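Local coordinates for protein N-acetylmuramoyl-L-alanine amidase (PDB 4RN7) that probably hydrolyses the amide bond between N-acetylmuramic acid and L-alanine in peptidoglycan, through the zinc-binding amidase domain that this chain represents, at residues 93-98 with 145-150. Numbering follows the deposited sequence.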
ATOM      1  N   THR A  93      -5.153   1.367  16.440  1.00 31.83           N
ATOM      2  CA  THR A  93      -3.786   1.128  15.968  1.00 27.58           C
ATOM      3  C   THR A  93      -3.665  -0.110  15.096  1.00 34.20           C
ATOM      4  O   THR A  93      -4.523  -0.990  15.139  1.00 35.75           O
ATOM      5  CB  THR A  93      -2.797   0.952  17.126  1.00 36.95           C
ATOM      6  OG1 THR A  93      -3.220  -0.144  17.946  1.00 41.81           O
ATOM      7  CG2 THR A  93      -2.711   2.218  17.953  1.00 35.16           C
ATOM      8  N   GLY A  94      -2.603  -0.168  14.301  1.00 31.40           N
ATOM      9  CA  GLY A  94      -2.283  -1.387  13.584  1.00 27.90           C
ATOM     10  C   GLY A  94      -2.455  -1.291  12.080  1.00 31.47           C
ATOM     11  O   GLY A  94      -2.953  -0.297  11.547  1.00 29.65           O
ATOM     12  N   ILE A  95      -2.054  -2.355  11.397  1.00 28.36           N
ATOM     13  CA  ILE A  95      -2.066  -2.382   9.946  1.00 27.09           C
ATOM     14  C   ILE A  95      -3.016  -3.477   9.463  1.00 32.28           C
ATOM     15  O   ILE A  95      -3.071  -4.558  10.060  1.00 31.23           O
ATOM     16  CB  ILE A  95      -0.642  -2.652   9.442  1.00 29.01           C
ATOM     17  CG1 ILE A  95       0.248  -1.433   9.731  1.00 30.45           C
ATOM     18  CG2 ILE A  95      -0.623  -2.973   7.947  1.00 28.40           C
ATOM     19  CD1 ILE A  95       1.673  -1.577   9.231  1.00 32.55           C
ATOM     20  N   GLU A  96      -3.767  -3.199   8.397  1.00 29.02           N
ATOM     21  CA  GLU A  96      -4.610  -4.217   7.778  1.00 26.73           C
ATOM     22  C   GLU A  96      -4.414  -4.115   6.280  1.00 28.47           C
ATOM     23  O   GLU A  96      -4.014  -3.065   5.774  1.00 29.96           O
ATOM     24  CB  GLU A  96      -6.090  -4.006   8.119  1.00 28.93           C
ATOM     25  CG  GLU A  96      -6.629  -2.623   7.774  1.00 31.84           C
ATOM     26  CD  GLU A  96      -8.042  -2.418   8.281  1.00 41.10           C
ATOM     27  OE1 GLU A  96      -8.292  -2.713   9.466  1.00 37.88           O
ATOM     28  OE2 GLU A  96      -8.908  -1.969   7.501  1.00 36.95           O
ATOM     29  N   THR A  97      -4.691  -5.198   5.567  1.00 25.71           N
ATOM     30  CA  THR A  97      -4.513  -5.189   4.114  1.00 26.57           C
ATOM     31  C   THR A  97      -5.816  -5.587   3.437  1.00 28.68           C
ATOM     32  O   THR A  97      -6.424  -6.594   3.802  1.00 29.71           O
ATOM     33  CB  THR A  97      -3.409  -6.167   3.720  1.00 30.95           C
ATOM     34  OG1 THR A  97      -2.175  -5.748   4.311  1.00 29.49           O
ATOM     35  CG2 THR A  97      -3.247  -6.211   2.197  1.00 25.80           C
ATOM     36  N   TRP A  98      -6.258  -4.784   2.471  1.00 27.06           N
ATOM     37  CA  TRP A  98      -7.513  -5.021   1.768  1.00 31.55           C
ATOM     38  C   TRP A  98      -7.284  -5.733   0.441  1.00 33.59           C
ATOM     39  O   TRP A  98      -6.227  -5.581  -0.178  1.00 29.43           O
ATOM     40  CB  TRP A  98      -8.191  -3.694   1.434  1.00 30.38           C
ATOM     41  CG  TRP A  98      -8.559  -2.828   2.602  1.00 33.35           C
ATOM     42  CD1 TRP A  98      -8.424  -3.117   3.931  1.00 33.89           C
ATOM     43  CD2 TRP A  98      -9.135  -1.518   2.527  1.00 33.20           C
ATOM     44  NE1 TRP A  98      -8.887  -2.056   4.689  1.00 35.81           N
ATOM     45  CE2 TRP A  98      -9.319  -1.063   3.846  1.00 34.66           C
ATOM     46  CE3 TRP A  98      -9.504  -0.680   1.464  1.00 34.13           C
ATOM     47  CZ2 TRP A  98      -9.870   0.196   4.132  1.00 39.54           C
ATOM     48  CZ3 TRP A  98     -10.048   0.568   1.753  1.00 38.21           C
ATOM     49  CH2 TRP A  98     -10.226   0.989   3.071  1.00 37.81           C
ATOM     50  N   ILE A 145      -3.809  -5.353  -3.841  1.00 25.86           N
ATOM     51  CA  ILE A 145      -4.053  -5.133  -2.417  1.00 26.18           C
ATOM     52  C   ILE A 145      -3.907  -3.651  -2.089  1.00 29.65           C
ATOM     53  O   ILE A 145      -3.279  -2.895  -2.843  1.00 24.89           O
ATOM     54  CB  ILE A 145      -3.102  -5.959  -1.514  1.00 25.29           C
ATOM     55  CG1 ILE A 145      -1.633  -5.559  -1.748  1.00 26.91           C
ATOM     56  CG2 ILE A 145      -3.325  -7.458  -1.742  1.00 32.48           C
ATOM     57  CD1 ILE A 145      -0.645  -6.202  -0.772  1.00 29.49           C
ATOM     58  N   LEU A 146      -4.506  -3.237  -0.973  1.00 26.49           N
ATOM     59  CA  LEU A 146      -4.334  -1.881  -0.473  1.00 22.81           C
ATOM     60  C   LEU A 146      -3.932  -2.049   0.975  1.00 26.08           C
ATOM     61  O   LEU A 146      -4.645  -2.690   1.744  1.00 26.87           O
ATOM     62  CB  LEU A 146      -5.639  -1.069  -0.582  1.00 24.82           C
ATOM     63  CG  LEU A 146      -5.617   0.383  -0.070  1.00 27.80           C
ATOM     64  CD1 LEU A 146      -6.614   1.235  -0.842  1.00 31.79           C
ATOM     65  CD2 LEU A 146      -5.907   0.480   1.438  1.00 26.83           C
ATOM     66  N   ILE A 147      -2.774  -1.498   1.331  1.00 23.35           N
ATOM     67  CA  ILE A 147      -2.301  -1.610   2.701  1.00 24.27           C
ATOM     68  C   ILE A 147      -2.610  -0.331   3.455  1.00 24.78           C
ATOM     69  O   ILE A 147      -2.174   0.742   3.037  1.00 24.80           O
ATOM     70  CB  ILE A 147      -0.788  -1.861   2.757  1.00 23.15           C
ATOM     71  CG1 ILE A 147      -0.398  -2.994   1.803  1.00 27.44           C
ATOM     72  CG2 ILE A 147      -0.373  -2.246   4.189  1.00 23.13           C
ATOM     73  CD1 ILE A 147       1.100  -3.120   1.565  1.00 25.26           C
ATOM     74  N   GLU A 148      -3.337  -0.456   4.573  1.00 23.24           N
ATOM     75  CA  GLU A 148      -3.628   0.678   5.452  1.00 24.39           C
ATOM     76  C   GLU A 148      -2.540   0.692   6.518  1.00 23.13           C
ATOM     77  O   GLU A 148      -2.590  -0.078   7.480  1.00 24.46           O
ATOM     78  CB  GLU A 148      -5.009   0.540   6.108  1.00 28.89           C
ATOM     79  CG  GLU A 148      -6.198   0.626   5.116  1.00 29.95           C
ATOM     80  CD  GLU A 148      -6.479   2.042   4.642  1.00 38.93           C
ATOM     81  OE1 GLU A 148      -5.656   2.938   4.894  1.00 36.09           O
ATOM     82  OE2 GLU A 148      -7.524   2.274   4.001  1.00 45.40           O
ATOM     83  N   CYS A 149      -1.565   1.579   6.341  1.00 24.07           N
ATOM     84  CA  CYS A 149      -0.291   1.468   7.052  1.00 25.45           C
ATOM     85  C   CYS A 149      -0.275   2.098   8.444  1.00 25.74           C
ATOM     86  O   CYS A 149       0.742   2.668   8.856  1.00 31.93           O
ATOM     87  CB  CYS A 149       0.836   2.065   6.217  1.00 25.61           C
ATOM     88  SG  CYS A 149       1.136   1.167   4.662  1.00 26.85           S
ATOM     89  N   GLY A 150      -1.386   1.999   9.165  1.00 26.65           N
ATOM     90  CA  GLY A 150      -1.452   2.552  10.512  1.00 32.32           C
ATOM     91  C   GLY A 150      -2.474   3.671  10.511  1.00 30.14           C
ATOM     92  O   GLY A 150      -2.865   4.140   9.440  1.00 28.84           O
TER
HETATM   93  O   HOH W   1      -4.699   0.089   9.393  1.00 28.24           O
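The carbonyl oxygen of E148 is the best-held polar atom, with three hydrogen bonds and one CA-H...O contact. A water donates to E148 O at 2.9 Å and bridges to G94 O; E96 N reaches E148 O only weakly, at 3.5 Å, G150 N folds back to it in another weak bond, and the CA-H of I95 is the fourth contact. Further along the antiparallel pair the bonds are shorter: W98 N donates to L146 O at 2.7 Å with an N-H...O angle of 175°, joining two inner strands of the amidase's mixed sheet.

On the face carrying E96, L146, E148 and W98, the indole is fixed at its edge. Its NE1 donates in the ring plane to the anti lone pair of E96 OE2, 2.8 Å away and straight (179°), while E96 OE1 forms a salt bridge with R127. One ring face receives two neighbours: L146 CD2 lies 4.1 Å from the six-membered ring centroid, a CH-pi contact, and E148, bent at chi2 (-75°), brings OE2 over the rim, 3.1 Å from W98 CH2.

The E148 side chain also touches the zinc ligand H82, about 5 Å from the metal. With E96 OE2 5.7 Å from E148 OE2, repulsion could raise the proton affinity of E148 slightly, damped by R127 and the indole N-H on E96, while the nearby zinc would oppose it; the indole probably restricts this second-shell carboxylate's swing.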